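Local coordinates for protein N-acetylcysteine deacetylase (Bacillus subtilis, PDB 1YSJ) that probably deacetylates N-acetylcysteine to cysteine and acetate, as a member of the peptidase M20 family that binds two divalent metal ions per subunit, at residues 37-42 with 125-129; 94-98 with 349-354; 97-101 with 153-158. The protein carries 1 engineered substitution. One frame throughout, in Å; residues are numbered along the deposited sequence.

Overall arrangement
All three contacts lie in the part of the fold built on the mixed eight-stranded sheet, at whose strand ends and following loops the two nickel ions are bound. Along the chain interaction 1 alternates with both others, while 2 and 3 share D97 and I98. Interaction 2 lies on strand 91-97 and interaction 3 joins its end to neighbouring strand 148-154, their centres about 9 Å apart; the centre of interaction 1, between helices 28-43 and 124-139, is about 12 Å from that of interaction 3 and about 17 Å from that of interaction 2. A hydrogen bond from H127 to D97 ties helix 124-139 to the strand end. Interactions 2 and 3 border the dinuclear centre; interaction 1 lies behind it, with D125 next to the ligand H124.

Interaction 1: 37-42 with 125-129; sequences MRRDLH and DFHTA
The D125 carboxylate is met on opposite faces at one oxygen, OD2, by R38 and by H42, while each of these two flat groups offers its own edge to the acid. The setting is a helix pair: helix 28-43 passes helix 124-139 with local axes 8.4 Å apart and N-to-C directions at 142°, nearer antiparallel than parallel. R38 NE donates to D125 OD2 at 2.8 Å as part of a salt bridge, and H42 ND1 gives its hydrogen to D125 OD2 at 2.9 Å; both arrive well out of the carboxylate plane, 51° and 44° respectively. The guanidinium is shared, since R38 NH2 also pairs with E382, and H42 NE2 bonds to E105. R38 leaves its helix with CG opposite the backbone N and kinks at chi2, which brings NE to D125. Beyond the polar cluster the contact is close at A129, whose CB lies 3.7 Å from R38 N, and apolar at L41, where CD1 touches T128 CG2 at 3.6 Å, the two side chains crossing at about a right angle. D125 follows the metal ligand H124 directly. A water links the cluster, donating to D125 OD1 at 2.8 Å and accepting from R38 NH1.

Interaction 2: 94-98 with 349-354; sequences IRADI and EDFALY
R95 CG is anti to the backbone N (chi1 179°) and the chain bends at chi2 (-86°), which carries the guanidinium from strand 91-97 to E349, whose own chain bends at chi2 (-80°) to meet it from the opposite direction. The grip is end-on and two-pronged: R95 NH1 donates to E349 OE1 at 2.8 Å, close to the guanidinium plane, and R95 NH2 donates to the syn lone pair of E349 OE2 at 2.7 Å, a more bent bond tilted from that plane. The same NH2 forms a salt bridge with D350 OD1 at 2.7 Å. The guanidinium is constrained further: F351 CB lies over one face and D97 CG over the opposite one, both toward the rim, the D97 pairing long and without a hydrogen bond, and NE bonds to Q154 OE1. E349 OE2 has a second donor, F351 N at 2.8 Å, a capping bond at the turn into helix 351-355, so one oxygen serves both the strand and the helix start. A leucine in place of R95 would probably leave E349 and D350 without their cation and the close E349 and D97 carboxylates with less to offset their repulsion. D97 OD2 lies 3.2 Å from E349 OE1. Buried beside the nickel site, with D97 also bonded to H127, this network implies that the arginine's charge probably offsets the crowding of carboxylates.

Interaction 3: 97-101 with 153-158; sequences DIDAL and FQPAEE. With NI (nickel (II) ion), chain D.
D99 and E158, with I98, bury the most surface here, and they sit where two neighbouring parallel strands of the mixed sheet, 91-97 and 148-154, run out into the loops that form the dinuclear metal site of this M20 peptidase. The last parallel bridge pairs D97 with Q154, and I98 N donates to Q154 O at 3.0 Å, tilted 26° from the carbonyl plane. I98 then covers the strand end with both branches: CG1 lies close to Q154 O and to P155 CA, while CG2 packs on F153 CB at 3.8 Å and stands at the edge of the F153 ring.

Past the bridge the loops are held by the carboxylate of D99. Its chi1 of 62° sets CG between the backbone N and the carbonyl carbon, from where OD2 accepts E158 N through its syn lone pair at 2.9 Å, with an N-H...O angle of 163°; OD1 takes a weaker bond from E157 N. The acid has further partners, since OD2 bonds to S48 and OD1 to the metal ligand H124, making D99 a second-shell residue behind ligands of both nickels. E157 CB and CG run alongside D97, with the two side chains pointing the same way.

E158 bends at chi2 to turn its carboxylate to the metal, and L101 crosses it at about a right angle, CD2 lying 3.7 Å from E158 CD. C122 and H374 complete the protein ligands of this nickel, and C122 also binds the second one. One water joins D99 O to E158 OE2, and another, ligated to the metal, donates to E157 OE1. Both carboxylate oxygens, E158 OE1 and E158 OE2, chelate the nickel ion at 2.4 Å.

Interaction 1: 37-42 with 125-129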
HETATM    1  N   MSE A  37     -26.110 -21.745  32.231  1.00 45.41           N
HETATM    2  CA  MSE A  37     -26.065 -20.332  31.843  1.00 47.70           C
HETATM    3  C   MSE A  37     -24.913 -20.053  30.881  1.00 45.04           C
HETATM    4  O   MSE A  37     -25.096 -19.371  29.874  1.00 44.03           O
HETATM    5  CB  MSE A  37     -25.974 -19.422  33.067  1.00 47.01           C
HETATM    6  CG  MSE A  37     -27.282 -19.313  33.846  1.00 50.98           C
HETATM    7 SE   MSE A  37     -27.203 -17.992  35.280  1.00 56.74          SE
HETATM    8  CE  MSE A  37     -25.894 -18.851  36.436  1.00 55.48           C
ATOM      9  N   ARG A  38     -23.735 -20.591  31.194  1.00 44.58           N
ATOM     10  CA  ARG A  38     -22.568 -20.491  30.319  1.00 44.65           C
ATOM     11  C   ARG A  38     -22.883 -21.007  28.915  1.00 44.24           C
ATOM     12  O   ARG A  38     -22.540 -20.368  27.920  1.00 44.27           O
ATOM     13  CB  ARG A  38     -21.381 -21.268  30.907  1.00 43.54           C
ATOM     14  CG  ARG A  38     -20.076 -21.153  30.112  1.00 43.36           C
ATOM     15  CD  ARG A  38     -19.925 -22.264  29.073  1.00 46.22           C
ATOM     16  NE  ARG A  38     -18.825 -22.004  28.144  1.00 45.92           N
ATOM     17  CZ  ARG A  38     -18.035 -22.942  27.623  1.00 43.74           C
ATOM     18  NH1 ARG A  38     -17.060 -22.601  26.790  1.00 39.16           N
ATOM     19  NH2 ARG A  38     -18.205 -24.218  27.941  1.00 43.27           N
ATOM     20  N   ARG A  39     -23.532 -22.166  28.851  1.00 42.80           N
ATOM     21  CA  ARG A  39     -23.799 -22.836  27.582  1.00 41.89           C
ATOM     22  C   ARG A  39     -24.898 -22.169  26.771  1.00 42.64           C
ATOM     23  O   ARG A  39     -24.834 -22.157  25.544  1.00 43.05           O
ATOM     24  CB  ARG A  39     -24.120 -24.301  27.810  1.00 41.11           C
ATOM     25  CG  ARG A  39     -22.945 -25.087  28.317  1.00 38.52           C
ATOM     26  CD  ARG A  39     -23.315 -26.533  28.450  1.00 37.85           C
ATOM     27  NE  ARG A  39     -22.216 -27.306  29.013  1.00 37.92           N
ATOM     28  CZ  ARG A  39     -22.170 -28.632  29.024  1.00 36.50           C
ATOM     29  NH1 ARG A  39     -23.163 -29.335  28.492  1.00 33.79           N
ATOM     30  NH2 ARG A  39     -21.127 -29.252  29.563  1.00 31.76           N
ATOM     31  N   ASP A  40     -25.896 -21.616  27.456  1.00 43.50           N
ATOM     32  CA  ASP A  40     -26.944 -20.843  26.797  1.00 44.89           C
ATOM     33  C   ASP A  40     -26.367 -19.623  26.079  1.00 43.43           C
ATOM     34  O   ASP A  40     -26.771 -19.309  24.959  1.00 43.35           O
ATOM     35  CB  ASP A  40     -28.018 -20.413  27.798  1.00 46.95           C
ATOM     36  CG  ASP A  40     -29.125 -19.585  27.153  1.00 53.05           C
ATOM     37  OD1 ASP A  40     -29.426 -19.788  25.957  1.00 57.15           O
ATOM     38  OD2 ASP A  40     -29.700 -18.727  27.852  1.00 62.18           O
ATOM     39  N   LEU A  41     -25.423 -18.945  26.729  1.00 42.43           N
ATOM     40  CA  LEU A  41     -24.742 -17.800  26.136  1.00 41.89           C
ATOM     41  C   LEU A  41     -23.802 -18.200  24.996  1.00 41.54           C
ATOM     42  O   LEU A  41     -23.797 -17.562  23.943  1.00 41.46           O
ATOM     43  CB  LEU A  41     -23.979 -17.017  27.206  1.00 44.09           C
ATOM     44  CG  LEU A  41     -24.777 -16.486  28.405  1.00 47.85           C
ATOM     45  CD1 LEU A  41     -23.851 -15.713  29.310  1.00 42.48           C
ATOM     46  CD2 LEU A  41     -25.987 -15.630  27.998  1.00 45.85           C
ATOM     47  N   HIS A  42     -23.020 -19.257  25.215  1.00 40.86           N
ATOM     48  CA  HIS A  42     -22.079 -19.791  24.226  1.00 40.99           C
ATOM     49  C   HIS A  42     -22.804 -20.241  22.956  1.00 42.11           C
ATOM     50  O   HIS A  42     -22.306 -20.065  21.842  1.00 42.89           O
ATOM     51  CB  HIS A  42     -21.302 -20.965  24.835  1.00 39.79           C
ATOM     52  CG  HIS A  42     -20.201 -21.487  23.964  1.00 40.84           C
ATOM     53  ND1 HIS A  42     -18.912 -21.003  24.024  1.00 38.23           N
ATOM     54  CD2 HIS A  42     -20.195 -22.458  23.018  1.00 39.80           C
ATOM     55  CE1 HIS A  42     -18.160 -21.644  23.146  1.00 37.95           C
ATOM     56  NE2 HIS A  42     -18.915 -22.533  22.524  1.00 42.59           N
ATOM     57  N   ASP A 125     -18.632 -15.705  27.773  1.00 43.66           N
ATOM     58  CA  ASP A 125     -19.755 -16.473  28.284  1.00 43.57           C
ATOM     59  C   ASP A 125     -19.411 -17.026  29.677  1.00 44.10           C
ATOM     60  O   ASP A 125     -20.202 -16.890  30.614  1.00 42.49           O
ATOM     61  CB  ASP A 125     -20.152 -17.595  27.303  1.00 44.01           C
ATOM     62  CG  ASP A 125     -18.980 -18.492  26.906  1.00 47.34           C
ATOM     63  OD1 ASP A 125     -17.819 -18.030  26.906  1.00 44.91           O
ATOM     64  OD2 ASP A 125     -19.225 -19.671  26.573  1.00 48.69           O
ATOM     65  N   PHE A 126     -18.218 -17.618  29.800  1.00 43.18           N
ATOM     66  CA  PHE A 126     -17.665 -18.053  31.086  1.00 43.36           C
ATOM     67  C   PHE A 126     -17.552 -16.929  32.122  1.00 42.80           C
ATOM     68  O   PHE A 126     -17.977 -17.108  33.264  1.00 43.62           O
ATOM     69  CB  PHE A 126     -16.313 -18.752  30.890  1.00 43.15           C
ATOM     70  CG  PHE A 126     -15.505 -18.895  32.156  1.00 44.09           C
ATOM     71  CD1 PHE A 126     -15.836 -19.855  33.108  1.00 42.35           C
ATOM     72  CD2 PHE A 126     -14.403 -18.073  32.389  1.00 49.46           C
ATOM     73  CE1 PHE A 126     -15.092 -19.987  34.277  1.00 42.60           C
ATOM     74  CE2 PHE A 126     -13.650 -18.196  33.556  1.00 47.79           C
ATOM     75  CZ  PHE A 126     -13.996 -19.157  34.503  1.00 45.70           C
ATOM     76  N   HIS A 127     -16.980 -15.787  31.735  1.00 41.65           N
ATOM     77  CA  HIS A 127     -16.851 -14.647  32.651  1.00 42.00           C
ATOM     78  C   HIS A 127     -18.209 -14.227  33.194  1.00 43.13           C
ATOM     79  O   HIS A 127     -18.361 -14.026  34.402  1.00 42.93           O
ATOM     80  CB  HIS A 127     -16.182 -13.437  31.985  1.00 41.66           C
ATOM     81  CG  HIS A 127     -14.808 -13.711  31.461  1.00 42.40           C
ATOM     82  ND1 HIS A 127     -14.259 -13.000  30.415  1.00 41.46           N
ATOM     83  CD2 HIS A 127     -13.877 -14.625  31.823  1.00 40.56           C
ATOM     84  CE1 HIS A 127     -13.047 -13.460  30.163  1.00 42.90           C
ATOM     85  NE2 HIS A 127     -12.794 -14.449  30.999  1.00 41.17           N
ATOM     86  N   THR A 128     -19.183 -14.108  32.287  1.00 42.38           N
ATOM     87  CA  THR A 128     -20.545 -13.700  32.623  1.00 42.45           C
ATOM     88  C   THR A 128     -21.216 -14.667  33.600  1.00 42.54           C
ATOM     89  O   THR A 128     -21.681 -14.245  34.661  1.00 44.14           O
ATOM     90  CB  THR A 128     -21.408 -13.515  31.342  1.00 44.00           C
ATOM     91  OG1 THR A 128     -20.875 -12.427  30.572  1.00 43.55           O
ATOM     92  CG2 THR A 128     -22.870 -13.228  31.685  1.00 40.85           C
ATOM     93  N   ALA A 129     -21.249 -15.950  33.248  1.00 42.11           N
ATOM     94  CA  ALA A 129     -21.858 -16.973  34.106  1.00 43.42           C
ATOM     95  C   ALA A 129     -21.211 -17.047  35.496  1.00 42.94           C
ATOM     96  O   ALA A 129     -21.918 -17.176  36.494  1.00 43.40           O
ATOM     97  CB  ALA A 129     -21.833 -18.332  33.427  1.00 42.67           C
TER
HETATM   98  O   HOH W   1     -16.318 -19.978  25.640  1.00 39.13           O

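Interaction 2: 94-98 with 349-354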
ATOM      1  N   ILE A  94     -17.565  -5.386  40.516  1.00 42.72           N
ATOM      2  CA  ILE A  94     -17.047  -6.603  39.908  1.00 44.38           C
ATOM      3  C   ILE A  94     -17.530  -6.667  38.454  1.00 44.01           C
ATOM      4  O   ILE A  94     -18.725  -6.553  38.173  1.00 44.64           O
ATOM      5  CB  ILE A  94     -17.452  -7.875  40.693  1.00 44.33           C
ATOM      6  CG1 ILE A  94     -16.873  -7.834  42.112  1.00 43.04           C
ATOM      7  CG2 ILE A  94     -16.968  -9.131  39.959  1.00 45.68           C
ATOM      8  CD1 ILE A  94     -17.385  -8.942  43.033  1.00 45.69           C
ATOM      9  N   ARG A  95     -16.591  -6.847  37.539  1.00 42.74           N
ATOM     10  CA  ARG A  95     -16.874  -6.679  36.129  1.00 42.68           C
ATOM     11  C   ARG A  95     -16.743  -7.977  35.338  1.00 42.53           C
ATOM     12  O   ARG A  95     -15.783  -8.729  35.513  1.00 44.22           O
ATOM     13  CB  ARG A  95     -15.965  -5.583  35.558  1.00 41.00           C
ATOM     14  CG  ARG A  95     -16.121  -5.293  34.069  1.00 40.78           C
ATOM     15  CD  ARG A  95     -15.254  -6.225  33.228  1.00 37.57           C
ATOM     16  NE  ARG A  95     -14.852  -5.586  31.985  1.00 44.40           N
ATOM     17  CZ  ARG A  95     -13.839  -5.990  31.226  1.00 45.64           C
ATOM     18  NH1 ARG A  95     -13.119  -7.051  31.573  1.00 42.53           N
ATOM     19  NH2 ARG A  95     -13.546  -5.323  30.119  1.00 43.92           N
ATOM     20  N   ALA A  96     -17.725  -8.219  34.470  1.00 42.31           N
ATOM     21  CA  ALA A  96     -17.647  -9.257  33.437  1.00 43.35           C
ATOM     22  C   ALA A  96     -17.973  -8.657  32.067  1.00 43.39           C
ATOM     23  O   ALA A  96     -18.782  -7.736  31.964  1.00 44.62           O
ATOM     24  CB  ALA A  96     -18.602 -10.404  33.754  1.00 41.70           C
ATOM     25  N   ASP A  97     -17.338  -9.178  31.021  1.00 44.71           N
ATOM     26  CA  ASP A  97     -17.629  -8.768  29.638  1.00 46.40           C
ATOM     27  C   ASP A  97     -18.574  -9.757  28.962  1.00 45.15           C
ATOM     28  O   ASP A  97     -18.482 -10.959  29.196  1.00 46.40           O
ATOM     29  CB  ASP A  97     -16.340  -8.589  28.824  1.00 47.79           C
ATOM     30  CG  ASP A  97     -15.246  -9.582  29.207  1.00 53.20           C
ATOM     31  OD1 ASP A  97     -15.543 -10.627  29.831  1.00 58.89           O
ATOM     32  OD2 ASP A  97     -14.075  -9.306  28.880  1.00 59.35           O
ATOM     33  N   ILE A  98     -19.487  -9.255  28.131  1.00 44.65           N
ATOM     34  CA  ILE A  98     -20.584 -10.096  27.617  1.00 43.29           C
ATOM     35  C   ILE A  98     -20.619 -10.340  26.093  1.00 44.77           C
ATOM     36  O   ILE A  98     -21.480 -11.076  25.610  1.00 44.97           O
ATOM     37  CB  ILE A  98     -21.981  -9.585  28.106  1.00 44.45           C
ATOM     38  CG1 ILE A  98     -22.349  -8.237  27.460  1.00 43.27           C
ATOM     39  CG2 ILE A  98     -22.016  -9.497  29.628  1.00 42.39           C
ATOM     40  CD1 ILE A  98     -23.802  -7.807  27.684  1.00 40.41           C
ATOM     41  N   GLU A 349      -6.994  -4.709  27.192  1.00 48.81           N
ATOM     42  CA  GLU A 349      -8.301  -4.938  27.784  1.00 47.30           C
ATOM     43  C   GLU A 349      -8.870  -3.589  28.205  1.00 45.99           C
ATOM     44  O   GLU A 349      -8.164  -2.780  28.806  1.00 45.67           O
ATOM     45  CB  GLU A 349      -8.175  -5.879  28.984  1.00 45.85           C
ATOM     46  CG  GLU A 349      -9.116  -7.092  28.951  1.00 47.01           C
ATOM     47  CD  GLU A 349     -10.543  -6.780  29.398  1.00 54.44           C
ATOM     48  OE1 GLU A 349     -11.346  -7.733  29.523  1.00 59.43           O
ATOM     49  OE2 GLU A 349     -10.872  -5.596  29.626  1.00 53.37           O
ATOM     50  N   ASP A 350     -10.138  -3.337  27.888  1.00 45.48           N
ATOM     51  CA  ASP A 350     -10.722  -2.032  28.208  1.00 44.31           C
ATOM     52  C   ASP A 350     -11.057  -1.859  29.692  1.00 43.69           C
ATOM     53  O   ASP A 350     -11.429  -0.769  30.125  1.00 42.77           O
ATOM     54  CB  ASP A 350     -11.868  -1.637  27.253  1.00 44.86           C
ATOM     55  CG  ASP A 350     -13.166  -2.392  27.495  1.00 46.86           C
ATOM     56  OD1 ASP A 350     -13.205  -3.419  28.211  1.00 51.36           O
ATOM     57  OD2 ASP A 350     -14.180  -1.932  26.935  1.00 51.94           O
ATOM     58  N   PHE A 351     -10.864  -2.929  30.465  1.00 41.92           N
ATOM     59  CA  PHE A 351     -10.883  -2.862  31.924  1.00 42.48           C
ATOM     60  C   PHE A 351      -9.879  -1.818  32.431  1.00 43.37           C
ATOM     61  O   PHE A 351     -10.084  -1.214  33.486  1.00 42.94           O
ATOM     62  CB  PHE A 351     -10.581  -4.242  32.529  1.00 41.86           C
ATOM     63  CG  PHE A 351     -10.660  -4.286  34.032  1.00 39.99           C
ATOM     64  CD1 PHE A 351     -11.876  -4.489  34.670  1.00 37.64           C
ATOM     65  CD2 PHE A 351      -9.512  -4.127  34.810  1.00 41.86           C
ATOM     66  CE1 PHE A 351     -11.955  -4.529  36.065  1.00 36.11           C
ATOM     67  CE2 PHE A 351      -9.583  -4.163  36.211  1.00 37.02           C
ATOM     68  CZ  PHE A 351     -10.808  -4.364  36.834  1.00 35.26           C
ATOM     69  N   ALA A 352      -8.806  -1.609  31.663  1.00 43.58           N
ATOM     70  CA  ALA A 352      -7.764  -0.619  31.978  1.00 43.05           C
ATOM     71  C   ALA A 352      -8.309   0.803  32.092  1.00 43.42           C
ATOM     72  O   ALA A 352      -7.804   1.607  32.875  1.00 42.41           O
ATOM     73  CB  ALA A 352      -6.661  -0.672  30.941  1.00 42.71           C
ATOM     74  N   LEU A 353      -9.340   1.101  31.302  1.00 44.42           N
ATOM     75  CA  LEU A 353     -10.020   2.393  31.351  1.00 43.88           C
ATOM     76  C   LEU A 353     -10.637   2.671  32.726  1.00 42.98           C
ATOM     77  O   LEU A 353     -10.605   3.807  33.202  1.00 42.28           O
ATOM     78  CB  LEU A 353     -11.088   2.485  30.257  1.00 42.97           C
ATOM     79  CG  LEU A 353     -10.640   2.769  28.821  1.00 44.18           C
ATOM     80  CD1 LEU A 353     -11.844   2.734  27.902  1.00 42.25           C
ATOM     81  CD2 LEU A 353      -9.914   4.111  28.693  1.00 40.37           C
ATOM     82  N   TYR A 354     -11.185   1.635  33.360  1.00 41.59           N
ATOM     83  CA  TYR A 354     -11.693   1.755  34.727  1.00 42.98           C
ATOM     84  C   TYR A 354     -10.586   2.136  35.704  1.00 42.67           C
ATOM     85  O   TYR A 354     -10.777   2.997  36.557  1.00 42.90           O
ATOM     86  CB  TYR A 354     -12.343   0.451  35.197  1.00 42.44           C
ATOM     87  CG  TYR A 354     -13.537  -0.012  34.395  1.00 41.82           C
ATOM     88  CD1 TYR A 354     -13.574  -1.297  33.863  1.00 43.11           C
ATOM     89  CD2 TYR A 354     -14.639   0.821  34.188  1.00 42.53           C
ATOM     90  CE1 TYR A 354     -14.664  -1.740  33.140  1.00 46.92           C
ATOM     91  CE2 TYR A 354     -15.742   0.387  33.463  1.00 39.74           C
ATOM     92  CZ  TYR A 354     -15.746  -0.895  32.943  1.00 44.37           C
ATOM     93  OH  TYR A 354     -16.824  -1.344  32.220  1.00 44.33           O
TER

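Interaction 3: 97-101 with 153-158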
ATOM      1  N   ASP A  97     -17.338  -9.178  31.021  1.00 44.71           N
ATOM      2  CA  ASP A  97     -17.629  -8.768  29.638  1.00 46.40           C
ATOM      3  C   ASP A  97     -18.574  -9.757  28.962  1.00 45.15           C
ATOM      4  O   ASP A  97     -18.482 -10.959  29.196  1.00 46.40           O
ATOM      5  CB  ASP A  97     -16.340  -8.589  28.824  1.00 47.79           C
ATOM      6  CG  ASP A  97     -15.246  -9.582  29.207  1.00 53.20           C
ATOM      7  OD1 ASP A  97     -15.543 -10.627  29.831  1.00 58.89           O
ATOM      8  OD2 ASP A  97     -14.075  -9.306  28.880  1.00 59.35           O
ATOM      9  N   ILE A  98     -19.487  -9.255  28.131  1.00 44.65           N
ATOM     10  CA  ILE A  98     -20.584 -10.096  27.617  1.00 43.29           C
ATOM     11  C   ILE A  98     -20.619 -10.340  26.093  1.00 44.77           C
ATOM     12  O   ILE A  98     -21.480 -11.076  25.610  1.00 44.97           O
ATOM     13  CB  ILE A  98     -21.981  -9.585  28.106  1.00 44.45           C
ATOM     14  CG1 ILE A  98     -22.349  -8.237  27.460  1.00 43.27           C
ATOM     15  CG2 ILE A  98     -22.016  -9.497  29.628  1.00 42.39           C
ATOM     16  CD1 ILE A  98     -23.802  -7.807  27.684  1.00 40.41           C
ATOM     17  N   ASP A  99     -19.697  -9.727  25.347  1.00 45.00           N
ATOM     18  CA  ASP A  99     -19.712  -9.795  23.875  1.00 44.54           C
ATOM     19  C   ASP A  99     -18.876 -10.937  23.271  1.00 43.97           C
ATOM     20  O   ASP A  99     -17.869 -11.350  23.838  1.00 42.92           O
ATOM     21  CB  ASP A  99     -19.301  -8.446  23.261  1.00 43.61           C
ATOM     22  CG  ASP A  99     -17.878  -8.025  23.629  1.00 45.52           C
ATOM     23  OD1 ASP A  99     -17.371  -8.398  24.715  1.00 42.31           O
ATOM     24  OD2 ASP A  99     -17.268  -7.291  22.823  1.00 47.97           O
ATOM     25  N   ALA A 100     -19.314 -11.430  22.113  1.00 44.33           N
ATOM     26  CA  ALA A 100     -18.620 -12.489  21.378  1.00 42.67           C
ATOM     27  C   ALA A 100     -17.864 -11.939  20.157  1.00 43.17           C
ATOM     28  O   ALA A 100     -17.663 -10.725  20.037  1.00 41.82           O
ATOM     29  CB  ALA A 100     -19.603 -13.559  20.964  1.00 42.38           C
ATOM     30  N   LEU A 101     -17.466 -12.831  19.249  1.00 43.15           N
ATOM     31  CA  LEU A 101     -16.592 -12.469  18.126  1.00 43.86           C
ATOM     32  C   LEU A 101     -17.084 -12.945  16.760  1.00 43.31           C
ATOM     33  O   LEU A 101     -17.743 -13.981  16.672  1.00 42.70           O
ATOM     34  CB  LEU A 101     -15.175 -12.992  18.374  1.00 42.33           C
ATOM     35  CG  LEU A 101     -14.341 -12.203  19.385  1.00 48.01           C
ATOM     36  CD1 LEU A 101     -13.259 -13.094  19.970  1.00 46.10           C
ATOM     37  CD2 LEU A 101     -13.748 -10.929  18.766  1.00 47.73           C
ATOM     38  N   PHE A 153     -21.967  -5.893  33.924  1.00 40.08           N
ATOM     39  CA  PHE A 153     -21.948  -6.784  32.777  1.00 40.54           C
ATOM     40  C   PHE A 153     -21.807  -5.913  31.536  1.00 41.20           C
ATOM     41  O   PHE A 153     -22.770  -5.341  31.037  1.00 40.80           O
ATOM     42  CB  PHE A 153     -23.187  -7.694  32.760  1.00 39.00           C
ATOM     43  CG  PHE A 153     -23.267  -8.618  33.953  1.00 38.41           C
ATOM     44  CD1 PHE A 153     -23.925  -8.222  35.118  1.00 36.67           C
ATOM     45  CD2 PHE A 153     -22.667  -9.872  33.920  1.00 37.56           C
ATOM     46  CE1 PHE A 153     -23.994  -9.059  36.225  1.00 36.61           C
ATOM     47  CE2 PHE A 153     -22.728 -10.726  35.028  1.00 35.97           C
ATOM     48  CZ  PHE A 153     -23.394 -10.317  36.182  1.00 39.63           C
ATOM     49  N   GLN A 154     -20.570  -5.816  31.070  1.00 42.71           N
ATOM     50  CA  GLN A 154     -20.155  -4.793  30.134  1.00 42.81           C
ATOM     51  C   GLN A 154     -20.213  -5.256  28.678  1.00 44.59           C
ATOM     52  O   GLN A 154     -19.658  -6.301  28.333  1.00 46.49           O
ATOM     53  CB  GLN A 154     -18.730  -4.346  30.485  1.00 42.06           C
ATOM     54  CG  GLN A 154     -18.117  -3.370  29.494  1.00 40.50           C
ATOM     55  CD  GLN A 154     -16.611  -3.424  29.470  1.00 43.24           C
ATOM     56  OE1 GLN A 154     -15.952  -3.243  30.499  1.00 48.61           O
ATOM     57  NE2 GLN A 154     -16.047  -3.657  28.286  1.00 40.39           N
ATOM     58  N   PRO A 155     -20.851  -4.453  27.807  1.00 45.57           N
ATOM     59  CA  PRO A 155     -20.848  -4.782  26.382  1.00 45.91           C
ATOM     60  C   PRO A 155     -19.539  -4.351  25.733  1.00 44.69           C
ATOM     61  O   PRO A 155     -18.788  -3.583  26.328  1.00 44.81           O
ATOM     62  CB  PRO A 155     -21.992  -3.926  25.834  1.00 45.07           C
ATOM     63  CG  PRO A 155     -22.000  -2.718  26.718  1.00 44.31           C
ATOM     64  CD  PRO A 155     -21.577  -3.196  28.086  1.00 44.16           C
ATOM     65  N   ALA A 156     -19.263  -4.868  24.536  1.00 43.86           N
ATOM     66  CA  ALA A 156     -18.259  -4.287  23.636  1.00 44.70           C
ATOM     67  C   ALA A 156     -16.817  -4.200  24.174  1.00 45.24           C
ATOM     68  O   ALA A 156     -16.130  -3.189  23.964  1.00 44.58           O
ATOM     69  CB  ALA A 156     -18.735  -2.908  23.143  1.00 42.78           C
ATOM     70  N   GLU A 157     -16.360  -5.246  24.860  1.00 45.14           N
ATOM     71  CA  GLU A 157     -14.956  -5.318  25.272  1.00 46.23           C
ATOM     72  C   GLU A 157     -14.062  -5.513  24.048  1.00 47.57           C
ATOM     73  O   GLU A 157     -12.987  -4.916  23.945  1.00 48.20           O
ATOM     74  CB  GLU A 157     -14.733  -6.450  26.277  1.00 46.86           C
ATOM     75  CG  GLU A 157     -13.335  -6.492  26.914  1.00 50.66           C
ATOM     76  CD  GLU A 157     -12.265  -7.120  26.017  1.00 58.88           C
ATOM     77  OE1 GLU A 157     -12.575  -8.068  25.260  1.00 53.92           O
ATOM     78  OE2 GLU A 157     -11.103  -6.663  26.077  1.00 60.99           O
ATOM     79  N   GLU A 158     -14.524  -6.340  23.113  1.00 47.32           N
ATOM     80  CA  GLU A 158     -13.716  -6.722  21.960  1.00 48.07           C
ATOM     81  C   GLU A 158     -13.368  -5.554  21.039  1.00 47.96           C
ATOM     82  O   GLU A 158     -12.387  -5.620  20.302  1.00 47.93           O
ATOM     83  CB  GLU A 158     -14.377  -7.864  21.179  1.00 48.11           C
ATOM     84  CG  GLU A 158     -14.560  -9.155  21.990  1.00 45.39           C
ATOM     85  CD  GLU A 158     -13.246  -9.862  22.320  1.00 46.87           C
ATOM     86  OE1 GLU A 158     -12.161  -9.430  21.869  1.00 43.05           O
ATOM     87  OE2 GLU A 158     -13.295 -10.874  23.043  1.00 49.68           O
TER
HETATM   88 NI    NI D 382     -10.914 -11.118  23.057  1.00 42.62          NI
HETATM   89  O   HOH W   2     -15.566 -12.367  22.923  1.00 29.38           O
HETATM   90  O   HOH W   3     -10.764 -10.115  25.316  1.00 39.70           O
HETATM   91  O   HOH W   4      -8.748 -10.370  23.534  1.00 49.38           O